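PDB 2GZA: type IV secretion system protein VirB11 from Brucella suis, which hydrolyses ATP as a hexameric ATPase of the type IV secretion system, which could be required to establish the bacterium's replication niche in the host. Local coordinates for residues Glu265-Ile270 / Asn303-Gln308; Arg295-Val300 / Ile313-Leu318. All blocks are in the same frame, centred on the assembly; numbering follows the deposited sequence.

Interaction 1 of 2, residues Glu265-Ile270 / Asn303-Gln308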
ATOM      1  N   GLU C 265       9.554  20.569  -4.853  1.00 33.75           N
ATOM      2  CA  GLU C 265      10.849  21.088  -4.358  1.00 33.62           C
ATOM      3  C   GLU C 265      10.958  20.954  -2.850  1.00 33.53           C
ATOM      4  O   GLU C 265      12.069  20.859  -2.317  1.00 33.68           O
ATOM      5  CB  GLU C 265      11.073  22.567  -4.677  1.00 33.65           C
ATOM      6  CG  GLU C 265      10.309  23.110  -5.831  1.00 34.44           C
ATOM      7  CD  GLU C 265       8.876  23.365  -5.489  1.00 34.63           C
ATOM      8  OE1 GLU C 265       8.603  24.199  -4.599  1.00 33.92           O
ATOM      9  OE2 GLU C 265       8.024  22.723  -6.127  1.00 36.38           O
ATOM     10  N   ALA C 266       9.814  20.988  -2.162  1.00 33.07           N
ATOM     11  CA  ALA C 266       9.791  20.910  -0.703  1.00 33.03           C
ATOM     12  C   ALA C 266      10.624  19.752  -0.189  1.00 32.99           C
ATOM     13  O   ALA C 266      11.271  19.864   0.841  1.00 33.03           O
ATOM     14  CB  ALA C 266       8.371  20.803  -0.187  1.00 33.03           C
ATOM     15  N   TYR C 267      10.608  18.644  -0.918  1.00 33.00           N
ATOM     16  CA  TYR C 267      11.370  17.461  -0.543  1.00 33.16           C
ATOM     17  C   TYR C 267      12.875  17.662  -0.745  1.00 33.37           C
ATOM     18  O   TYR C 267      13.682  17.240   0.092  1.00 33.29           O
ATOM     19  CB  TYR C 267      10.888  16.239  -1.319  1.00 33.24           C
ATOM     20  CG  TYR C 267      11.612  14.958  -0.970  1.00 33.44           C
ATOM     21  CD1 TYR C 267      11.216  14.190   0.114  1.00 33.86           C
ATOM     22  CD2 TYR C 267      12.692  14.516  -1.725  1.00 34.59           C
ATOM     23  CE1 TYR C 267      11.877  13.018   0.437  1.00 34.40           C
ATOM     24  CE2 TYR C 267      13.361  13.342  -1.409  1.00 34.67           C
ATOM     25  CZ  TYR C 267      12.945  12.600  -0.325  1.00 34.59           C
ATOM     26  OH  TYR C 267      13.590  11.430   0.009  1.00 35.95           O
ATOM     27  N   ASP C 268      13.250  18.281  -1.856  1.00 33.36           N
ATOM     28  CA  ASP C 268      14.638  18.618  -2.102  1.00 33.44           C
ATOM     29  C   ASP C 268      15.109  19.638  -1.073  1.00 33.49           C
ATOM     30  O   ASP C 268      16.236  19.548  -0.604  1.00 33.80           O
ATOM     31  CB  ASP C 268      14.806  19.133  -3.520  1.00 33.59           C
ATOM     32  CG  ASP C 268      14.333  18.137  -4.548  1.00 34.52           C
ATOM     33  OD1 ASP C 268      13.165  18.245  -4.987  1.00 35.32           O
ATOM     34  OD2 ASP C 268      15.125  17.231  -4.902  1.00 35.97           O
ATOM     35  N   PHE C 269      14.239  20.582  -0.707  1.00 33.37           N
ATOM     36  CA  PHE C 269      14.545  21.580   0.312  1.00 33.15           C
ATOM     37  C   PHE C 269      14.904  20.882   1.615  1.00 33.42           C
ATOM     38  O   PHE C 269      15.933  21.178   2.225  1.00 33.70           O
ATOM     39  CB  PHE C 269      13.350  22.522   0.532  1.00 33.05           C
ATOM     40  CG  PHE C 269      13.632  23.648   1.485  1.00 31.95           C
ATOM     41  CD1 PHE C 269      14.233  24.816   1.039  1.00 31.49           C
ATOM     42  CD2 PHE C 269      13.286  23.544   2.823  1.00 31.62           C
ATOM     43  CE1 PHE C 269      14.490  25.869   1.914  1.00 31.29           C
ATOM     44  CE2 PHE C 269      13.544  24.582   3.706  1.00 31.43           C
ATOM     45  CZ  PHE C 269      14.150  25.751   3.248  1.00 31.41           C
ATOM     46  N   ILE C 270      14.050  19.955   2.036  1.00 33.52           N
ATOM     47  CA  ILE C 270      14.265  19.159   3.241  1.00 33.65           C
ATOM     48  C   ILE C 270      15.603  18.451   3.183  1.00 33.80           C
ATOM     49  O   ILE C 270      16.342  18.407   4.164  1.00 33.76           O
ATOM     50  CB  ILE C 270      13.132  18.120   3.456  1.00 33.70           C
ATOM     51  CG1 ILE C 270      11.870  18.799   3.982  1.00 33.81           C
ATOM     52  CG2 ILE C 270      13.552  17.011   4.432  1.00 33.41           C
ATOM     53  CD1 ILE C 270      10.647  17.885   4.001  1.00 34.34           C
ATOM     54  N   ASN C 303       6.395  14.973  -4.686  1.00 37.20           N
ATOM     55  CA  ASN C 303       7.687  14.422  -5.087  1.00 37.55           C
ATOM     56  C   ASN C 303       7.568  12.915  -5.259  1.00 37.71           C
ATOM     57  O   ASN C 303       6.866  12.265  -4.491  1.00 37.71           O
ATOM     58  CB  ASN C 303       8.727  14.740  -4.014  1.00 37.64           C
ATOM     59  CG  ASN C 303      10.153  14.617  -4.507  1.00 37.84           C
ATOM     60  OD1 ASN C 303      10.815  15.620  -4.722  1.00 39.46           O
ATOM     61  ND2 ASN C 303      10.639  13.396  -4.662  1.00 37.83           N
ATOM     62  N   ARG C 304       8.251  12.368  -6.260  1.00 37.92           N
ATOM     63  CA  ARG C 304       8.294  10.916  -6.477  1.00 38.21           C
ATOM     64  C   ARG C 304       8.832  10.176  -5.249  1.00 38.31           C
ATOM     65  O   ARG C 304       8.282   9.160  -4.835  1.00 38.36           O
ATOM     66  CB  ARG C 304       9.123  10.572  -7.717  1.00 38.20           C
ATOM     67  N   GLN C 305       9.898  10.697  -4.663  1.00 38.50           N
ATOM     68  CA  GLN C 305      10.454  10.121  -3.444  1.00 38.81           C
ATOM     69  C   GLN C 305       9.714  10.551  -2.193  1.00 38.69           C
ATOM     70  O   GLN C 305       9.593   9.773  -1.253  1.00 38.70           O
ATOM     71  CB  GLN C 305      11.928  10.452  -3.329  1.00 39.07           C
ATOM     72  CG  GLN C 305      12.722   9.708  -4.369  1.00 40.55           C
ATOM     73  CD  GLN C 305      14.006  10.398  -4.706  1.00 43.19           C
ATOM     74  OE1 GLN C 305      14.405  11.377  -4.057  1.00 44.98           O
ATOM     75  NE2 GLN C 305      14.706   9.928  -5.732  1.00 43.81           N
ATOM     76  N   GLY C 306       9.210  11.781  -2.182  1.00 38.58           N
ATOM     77  CA  GLY C 306       8.366  12.250  -1.091  1.00 38.34           C
ATOM     78  C   GLY C 306       7.159  11.356  -0.857  1.00 38.38           C
ATOM     79  O   GLY C 306       6.773  11.115   0.288  1.00 38.26           O
ATOM     80  N   ARG C 307       6.576  10.852  -1.945  1.00 38.48           N
ATOM     81  CA  ARG C 307       5.433   9.936  -1.895  1.00 39.01           C
ATOM     82  C   ARG C 307       5.709   8.639  -1.130  1.00 38.46           C
ATOM     83  O   ARG C 307       4.791   8.036  -0.591  1.00 38.38           O
ATOM     84  CB  ARG C 307       4.947   9.603  -3.307  1.00 39.08           C
ATOM     85  CG  ARG C 307       3.603  10.222  -3.663  1.00 41.20           C
ATOM     86  CD  ARG C 307       3.312  10.147  -5.163  1.00 44.09           C
ATOM     87  NE  ARG C 307       3.947  11.247  -5.886  1.00 47.90           N
ATOM     88  CZ  ARG C 307       3.728  11.542  -7.161  1.00 49.57           C
ATOM     89  NH1 ARG C 307       2.884  10.818  -7.882  1.00 50.77           N
ATOM     90  NH2 ARG C 307       4.359  12.568  -7.724  1.00 50.37           N
ATOM     91  N   GLN C 308       6.971   8.216  -1.089  1.00 38.35           N
ATOM     92  CA  GLN C 308       7.352   6.961  -0.423  1.00 38.14           C
ATOM     93  C   GLN C 308       7.360   7.086   1.092  1.00 37.35           C
ATOM     94  O   GLN C 308       7.328   6.081   1.804  1.00 37.38           O
ATOM     95  CB  GLN C 308       8.740   6.474  -0.873  1.00 38.39           C
ATOM     96  CG  GLN C 308       9.107   6.759  -2.327  1.00 40.18           C
ATOM     97  CD  GLN C 308       8.332   5.921  -3.326  1.00 42.69           C
ATOM     98  OE1 GLN C 308       7.319   5.294  -2.996  1.00 42.93           O
ATOM     99  NE2 GLN C 308       8.815   5.905  -4.562  1.00 43.99           N
TER
HETATM  100  O   HOH W   1      14.119  14.036  -4.897  1.00 31.55           O
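Tyr267 reaches out of helix 265-274 and lays its ring against the turn formed by Asn303, Gln305 and Gly306. With CG anti to the backbone N (chi1 -179°), the ring is carried off the helix toward that turn. The backbones come nearest where Tyr267 CA lies 6.0 Å from Gly306 CA. Most of the contact is van der Waals packing. Backbone atoms of the turn lie over one face of the ring: Gly306 N sits 3.8 Å above the plane of the Tyr267 ring, displaced toward the rim, with Gln305 C beside it. At the root of the ring, Asn303 CG approaches Tyr267 CB to 3.7 Å, and the two side chains cross at about a right angle. The extended Gln305 side chain also crosses Tyr267 and passes its outer half, with Gln305 CB 3.8 Å from Tyr267 CZ; ring and amide planes are turned 69° apart.

All this lies in the P-loop NTPase part of VirB11, where residues 303-308 belong to the connection between helices 289-300 and 311-321. It is also a subunit border, since Gln302 of a neighbouring subunit packs on both Tyr267 and Gln305.

A water links the two segments: it donates to Gln305 OE1 at 2.8 Å and, weakly, to Asp268 OD2 at 3.3 Å. Asp268 OD2 also has a long, weak ion pair with Arg246 NE.

Within the turn, Asn303 O takes two bonds from one residue: the backbone Arg307 N at 2.9 Å and, weakly, the side-chain Arg307 NE at 3.4 Å. Arg307 NH2 also bonds Gln302 O of its own chain.

Interaction 2 of 2, residues Arg295-Val300 / Ile313-Leu318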
ATOM      1  N   ARG C 295       0.629  22.442   4.731  1.00 32.10           N
ATOM      2  CA  ARG C 295       0.815  22.636   3.294  1.00 31.84           C
ATOM      3  C   ARG C 295       2.168  22.163   2.766  1.00 31.59           C
ATOM      4  O   ARG C 295       2.252  21.704   1.636  1.00 31.66           O
ATOM      5  CB  ARG C 295       0.584  24.092   2.908  1.00 31.88           C
ATOM      6  CG  ARG C 295      -0.882  24.490   2.913  1.00 32.47           C
ATOM      7  CD  ARG C 295      -1.162  25.634   1.971  1.00 32.74           C
ATOM      8  NE  ARG C 295      -1.139  25.210   0.576  1.00 33.45           N
ATOM      9  CZ  ARG C 295      -0.329  25.701  -0.352  1.00 33.85           C
ATOM     10  NH1 ARG C 295       0.538  26.662  -0.063  1.00 33.93           N
ATOM     11  NH2 ARG C 295      -0.402  25.239  -1.587  1.00 34.09           N
ATOM     12  N   LEU C 296       3.219  22.280   3.579  1.00 31.29           N
ATOM     13  CA  LEU C 296       4.552  21.796   3.199  1.00 31.11           C
ATOM     14  C   LEU C 296       4.558  20.287   3.021  1.00 31.13           C
ATOM     15  O   LEU C 296       5.209  19.764   2.115  1.00 31.23           O
ATOM     16  CB  LEU C 296       5.615  22.211   4.220  1.00 31.00           C
ATOM     17  CG  LEU C 296       5.919  23.709   4.329  1.00 30.76           C
ATOM     18  CD1 LEU C 296       6.924  23.978   5.426  1.00 30.59           C
ATOM     19  CD2 LEU C 296       6.388  24.287   3.003  1.00 30.10           C
ATOM     20  N   ALA C 297       3.810  19.605   3.882  1.00 30.94           N
ATOM     21  CA  ALA C 297       3.660  18.157   3.823  1.00 30.93           C
ATOM     22  C   ALA C 297       2.976  17.704   2.538  1.00 30.90           C
ATOM     23  O   ALA C 297       3.379  16.706   1.949  1.00 30.96           O
ATOM     24  CB  ALA C 297       2.909  17.649   5.044  1.00 30.87           C
ATOM     25  N   LEU C 298       1.958  18.446   2.107  1.00 30.90           N
ATOM     26  CA  LEU C 298       1.277  18.178   0.843  1.00 31.10           C
ATOM     27  C   LEU C 298       2.197  18.393  -0.362  1.00 31.22           C
ATOM     28  O   LEU C 298       2.094  17.684  -1.360  1.00 31.28           O
ATOM     29  CB  LEU C 298       0.023  19.044   0.723  1.00 31.19           C
ATOM     30  CG  LEU C 298      -1.331  18.619   1.326  1.00 31.60           C
ATOM     31  CD1 LEU C 298      -1.228  17.730   2.567  1.00 31.50           C
ATOM     32  CD2 LEU C 298      -2.209  19.843   1.597  1.00 31.13           C
ATOM     33  N   MET C 299       3.099  19.361  -0.259  1.00 31.26           N
ATOM     34  CA  MET C 299       4.063  19.623  -1.314  1.00 31.57           C
ATOM     35  C   MET C 299       5.071  18.474  -1.428  1.00 31.86           C
ATOM     36  O   MET C 299       5.439  18.076  -2.533  1.00 31.77           O
ATOM     37  CB  MET C 299       4.772  20.952  -1.075  1.00 31.47           C
ATOM     38  CG  MET C 299       3.869  22.138  -1.238  1.00 31.34           C
ATOM     39  SD  MET C 299       4.619  23.649  -0.634  1.00 31.87           S
ATOM     40  CE  MET C 299       3.240  24.779  -0.814  1.00 31.35           C
ATOM     41  N   VAL C 300       5.496  17.943  -0.284  1.00 32.00           N
ATOM     42  CA  VAL C 300       6.404  16.798  -0.243  1.00 32.49           C
ATOM     43  C   VAL C 300       5.806  15.596  -0.980  1.00 32.99           C
ATOM     44  O   VAL C 300       6.501  14.890  -1.719  1.00 32.96           O
ATOM     45  CB  VAL C 300       6.776  16.406   1.220  1.00 32.53           C
ATOM     46  CG1 VAL C 300       7.641  15.149   1.255  1.00 31.90           C
ATOM     47  CG2 VAL C 300       7.499  17.551   1.922  1.00 32.29           C
ATOM     48  N   ILE C 313       6.383  10.650   8.938  1.00 31.85           N
ATOM     49  CA  ILE C 313       7.814  10.860   8.706  1.00 31.57           C
ATOM     50  C   ILE C 313       8.071  12.185   7.989  1.00 31.82           C
ATOM     51  O   ILE C 313       9.040  12.879   8.291  1.00 31.73           O
ATOM     52  CB  ILE C 313       8.451   9.645   7.965  1.00 31.56           C
ATOM     53  CG1 ILE C 313       8.258   8.357   8.777  1.00 30.90           C
ATOM     54  CG2 ILE C 313       9.930   9.874   7.652  1.00 31.08           C
ATOM     55  CD1 ILE C 313       8.614   8.469  10.258  1.00 28.90           C
ATOM     56  N   ILE C 314       7.186  12.541   7.057  1.00 32.02           N
ATOM     57  CA  ILE C 314       7.234  13.838   6.387  1.00 32.19           C
ATOM     58  C   ILE C 314       7.126  14.949   7.437  1.00 32.53           C
ATOM     59  O   ILE C 314       7.935  15.881   7.459  1.00 32.29           O
ATOM     60  CB  ILE C 314       6.104  13.959   5.329  1.00 32.09           C
ATOM     61  CG1 ILE C 314       6.341  12.958   4.197  1.00 32.27           C
ATOM     62  CG2 ILE C 314       6.013  15.385   4.782  1.00 32.09           C
ATOM     63  CD1 ILE C 314       5.178  12.759   3.261  1.00 32.20           C
ATOM     64  N   ARG C 315       6.140  14.817   8.320  1.00 32.62           N
ATOM     65  CA  ARG C 315       5.919  15.777   9.390  1.00 33.01           C
ATOM     66  C   ARG C 315       7.081  15.843  10.370  1.00 33.36           C
ATOM     67  O   ARG C 315       7.380  16.897  10.923  1.00 33.36           O
ATOM     68  CB  ARG C 315       4.615  15.469  10.135  1.00 33.05           C
ATOM     69  CG  ARG C 315       3.329  15.749   9.333  1.00 32.87           C
ATOM     70  CD  ARG C 315       3.241  17.198   8.833  1.00 32.77           C
ATOM     71  NE  ARG C 315       3.122  18.139   9.941  1.00 32.50           N
ATOM     72  CZ  ARG C 315       1.973  18.635  10.391  1.00 32.31           C
ATOM     73  NH1 ARG C 315       0.820  18.308   9.814  1.00 31.58           N
ATOM     74  NH2 ARG C 315       1.981  19.468  11.418  1.00 32.06           N
ATOM     75  N   ARG C 316       7.739  14.715  10.583  1.00 33.77           N
ATOM     76  CA  ARG C 316       8.929  14.690  11.413  1.00 34.18           C
ATOM     77  C   ARG C 316      10.118  15.371  10.726  1.00 34.01           C
ATOM     78  O   ARG C 316      10.873  16.094  11.373  1.00 34.07           O
ATOM     79  CB  ARG C 316       9.259  13.256  11.811  1.00 34.30           C
ATOM     80  CG  ARG C 316      10.573  13.091  12.541  1.00 35.97           C
ATOM     81  CD  ARG C 316      11.275  11.921  11.915  1.00 39.23           C
ATOM     82  NE  ARG C 316      12.443  11.435  12.647  1.00 42.14           N
ATOM     83  CZ  ARG C 316      12.421  10.823  13.818  1.00 43.68           C
ATOM     84  NH1 ARG C 316      11.290  10.648  14.435  1.00 44.48           N
ATOM     85  NH2 ARG C 316      13.536  10.406  14.383  1.00 45.13           N
ATOM     86  N   LEU C 317      10.272  15.149   9.425  1.00 33.88           N
ATOM     87  CA  LEU C 317      11.333  15.796   8.658  1.00 34.00           C
ATOM     88  C   LEU C 317      11.204  17.313   8.671  1.00 33.74           C
ATOM     89  O   LEU C 317      12.192  18.018   8.833  1.00 33.54           O
ATOM     90  CB  LEU C 317      11.388  15.258   7.222  1.00 34.08           C
ATOM     91  CG  LEU C 317      12.438  14.174   6.961  1.00 34.76           C
ATOM     92  CD1 LEU C 317      13.833  14.587   7.465  1.00 34.82           C
ATOM     93  CD2 LEU C 317      12.040  12.879   7.587  1.00 35.45           C
ATOM     94  N   LEU C 318       9.974  17.796   8.513  1.00 33.66           N
ATOM     95  CA  LEU C 318       9.689  19.220   8.578  1.00 33.82           C
ATOM     96  C   LEU C 318      10.107  19.839   9.914  1.00 33.92           C
ATOM     97  O   LEU C 318      10.679  20.930   9.947  1.00 33.86           O
ATOM     98  CB  LEU C 318       8.202  19.493   8.329  1.00 33.81           C
ATOM     99  CG  LEU C 318       7.673  19.812   6.924  1.00 33.90           C
ATOM    100  CD1 LEU C 318       8.791  20.088   5.929  1.00 34.08           C
ATOM    101  CD2 LEU C 318       6.777  18.719   6.413  1.00 32.92           C
TER
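Ala297 and Ile314 mark the nearest backbone approach, 6.2 Å from CA to CA, where segments 295-300 and 313-318 cross at 119° with their axes 9.7 Å apart. This is apolar helix-helix packing of helix 289-300 on helix 311-321, in the P-loop NTPase part of the chain, and it centres on one methyl: Ile314 CG2, anti to its own backbone N, sits between Ala297 and Val300, 3.8 Å from both Ala297 CA and Val300 CB. Val300 and Ile314 otherwise meet tip to tip, CG1 of each 3.9 Å from the other. One turn further along the second helix, Leu318 CD2 lies 4.0 Å from Ala297 N, while its CG and CD1 rest on Leu296 CB. Arg315 bends at chi2 and chi3, and its CD comes 3.8 Å from Ala297 CB. Its guanidinium is bonded to Tyr319 OH and Tyr311 OH and salt-bridged to Glu294. Around this crossing, Ile270 of helix 265-274 packs on Val300 and Leu318, Phe293 from the preceding turn of helix 289-300 touches Leu318 and Arg315, and Leu296 and Met299 lean on Cys284 of strand 281-285.

In the fold
The segments alternate along the chain: 265-270, 295-300, 303-308, then 313-318. Interactions 1 and 2 are thus interleaved in sequence and lie side by side, their centres about 9 Å apart, with helix 289-300, the turn after it and helix 311-321 folding back beside helix 265-274. They also touch directly. Ala266 CB packs on Met299 CB at 3.7 Å, and Gly306 O packs against Ile314 CD1, so the two contacts form adjoining parts of one packed region; interaction 2 is buried, interaction 1 only partly so. Both contacts reach the same neighbouring subunit, and in interaction 2 Leu296 is about 10 Å, side chain to side chain, from Lys188 of the predicted ATP site.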